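Local coordinates for putative isohexenylglutaconyl-CoA hydratase (Pseudomonas aeruginosa, PDB 4ZU2) that hydrates isohexenylglutaconyl-CoA in the breakdown of acyclic terpenes such as citronellate, as a member of the crotonase family, at the interface of chains A and B. Residues are numbered along the deposited sequence; one frame, centred on the assembly and turned at random. Chains: chain A/B, Putative isohexenylglutaconyl-CoA hydratase.

The interface of chains A and B. Residues chain A 159-160, 163; chain B 99, 122-125, 155-156.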
# COMPACT_ATOMS: atom_id res chain seq x y z
N LEU A 159 -1.44 -6.12 1.38
CA LEU A 159 -2.24 -7.29 1.73
C LEU A 159 -3.03 -7.86 0.54
O LEU A 159 -3.21 -9.08 0.41
CB LEU A 159 -3.20 -6.93 2.85
CG LEU A 159 -4.16 -8.04 3.32
CD1 LEU A 159 -3.39 -9.15 4.08
CD2 LEU A 159 -5.21 -7.46 4.25
N THR A 160 -3.51 -6.97 -0.31
CA THR A 160 -4.52 -7.35 -1.29
C THR A 160 -3.87 -8.27 -2.31
O THR A 160 -4.45 -9.28 -2.69
CB THR A 160 -5.15 -6.12 -1.97
OG1 THR A 160 -5.80 -5.32 -0.97
CG2 THR A 160 -6.18 -6.56 -3.07
N ARG A 163 -2.26 -11.78 -0.24
CA ARG A 163 -3.21 -12.84 0.08
C ARG A 163 -3.45 -13.78 -1.11
O ARG A 163 -3.53 -14.97 -0.91
CB ARG A 163 -4.52 -12.30 0.65
CG ARG A 163 -5.32 -11.31 -0.22
CD ARG A 163 -6.10 -10.36 0.63
NE ARG A 163 -7.04 -11.05 1.51
CZ ARG A 163 -7.93 -10.45 2.29
NH1 ARG A 163 -8.02 -9.11 2.34
NH2 ARG A 163 -8.72 -11.18 3.03
N GLN B 99 -13.19 -11.12 6.37
CA GLN B 99 -11.73 -10.90 6.21
C GLN B 99 -10.86 -12.00 6.89
O GLN B 99 -9.87 -12.46 6.31
CB GLN B 99 -11.36 -9.53 6.78
CG GLN B 99 -9.90 -9.12 6.74
CD GLN B 99 -9.58 -8.36 5.49
OE1 GLN B 99 -9.92 -8.80 4.39
NE2 GLN B 99 -8.96 -7.20 5.64
N CYS B 122 -13.95 -5.69 -0.48
CA CYS B 122 -12.68 -5.28 0.11
C CYS B 122 -12.02 -6.35 1.02
O CYS B 122 -10.87 -6.22 1.37
CB CYS B 122 -12.89 -3.98 0.91
SG CYS B 122 -13.01 -2.54 -0.16
N VAL B 123 -12.79 -7.36 1.44
CA VAL B 123 -12.35 -8.37 2.40
C VAL B 123 -12.28 -9.77 1.75
O VAL B 123 -12.31 -10.79 2.45
CB VAL B 123 -13.26 -8.46 3.67
CG1 VAL B 123 -13.16 -7.20 4.54
CG2 VAL B 123 -14.70 -8.67 3.28
N SER B 124 -12.16 -9.81 0.41
CA SER B 124 -11.95 -11.09 -0.32
C SER B 124 -10.48 -11.38 -0.56
O SER B 124 -9.69 -10.45 -0.67
CB SER B 124 -12.64 -11.04 -1.67
OG SER B 124 -12.16 -9.96 -2.45
N ASP B 125 -10.10 -12.66 -0.67
CA ASP B 125 -8.73 -12.97 -1.07
C ASP B 125 -8.62 -12.83 -2.58
O ASP B 125 -7.54 -12.54 -3.12
CB ASP B 125 -8.32 -14.38 -0.59
CG ASP B 125 -8.45 -14.53 0.92
OD1 ASP B 125 -7.76 -13.78 1.66
OD2 ASP B 125 -9.25 -15.40 1.35
N ARG B 155 -6.92 -0.53 3.79
CA ARG B 155 -6.12 -1.73 3.70
C ARG B 155 -6.22 -2.35 2.27
O ARG B 155 -5.23 -2.89 1.75
CB ARG B 155 -6.56 -2.69 4.83
CG ARG B 155 -5.61 -3.84 5.20
CD ARG B 155 -5.81 -4.16 6.72
NE ARG B 155 -5.49 -5.53 7.13
CZ ARG B 155 -6.27 -6.34 7.88
NH1 ARG B 155 -7.48 -5.97 8.32
NH2 ARG B 155 -5.82 -7.55 8.17
N ARG B 156 -7.37 -2.23 1.60
CA ARG B 156 -7.48 -2.71 0.20
C ARG B 156 -6.61 -1.98 -0.80
O ARG B 156 -5.70 -2.55 -1.39
CB ARG B 156 -8.91 -2.64 -0.31
CG ARG B 156 -9.15 -3.51 -1.53
CD ARG B 156 -9.18 -4.95 -1.11
NE ARG B 156 -9.55 -5.81 -2.20
CZ ARG B 156 -9.71 -7.12 -2.09
NH1 ARG B 156 -9.51 -7.73 -0.93
NH2 ARG B 156 -10.05 -7.82 -3.16
O HOH W 1 -7.41 -6.70 1.18
O HOH W 2 -3.31 -3.80 0.29
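A:Arg163 forms a salt bridge with B:Asp125, its NE lying 2.8 Å from the carboxylate oxygen OD1. NH2 also donates to OD1, so the guanidinium grips one oxygen side-on. Both nitrogens reach it from the same face, and the guanidinium and carboxylate planes are turned 62° apart. CG of A:Arg163 lies between its backbone N and carbonyl carbon (chi1 59°), and a bend at chi3 turns the guanidinium toward chain B.

Among the other hydrogen bonds, NH1 and NH2 of A:Arg163 meet B:Gln99 end-on. Both donate to the amide oxygen OE1 of B:Gln99, 2.8 Å from A:Arg163 NH1, from above the carbonyl plane. The hydroxyl OG1 of A:Thr160 donates to B:Arg156 O at 2.8 Å, on a lone pair in the carbonyl plane.

The carbonyl oxygen of B:Ser124 sits 3.4 Å above the centre of the A:Arg163 guanidinium. B:Ser124 O also takes a nearly straight 2.7 Å bond from B:Arg156 NH1, which helps hold the B:Arg156 guanidinium in place. The methyl CG2 of A:Thr160 lies over one face of this group, toward its rim. A:Leu159 CD2 packs on the chain of B:Arg155, which is poorly ordered.

Water 1 joins A:Thr160 OG1, A:Arg163 NH1 and B:Arg156 NH1. Water 2 links A:Thr160 to the carbonyl oxygen of B:Arg155, 2.6 Å from that atom.

The site is part of a subunit interface of the deposited trimer and probably helps hold the subunits together, as in other crotonase-family enzymes. The start of helix 159-168 of chain A faces the ends of helices 81-99 and 149-157 and loop 122-125 of chain B.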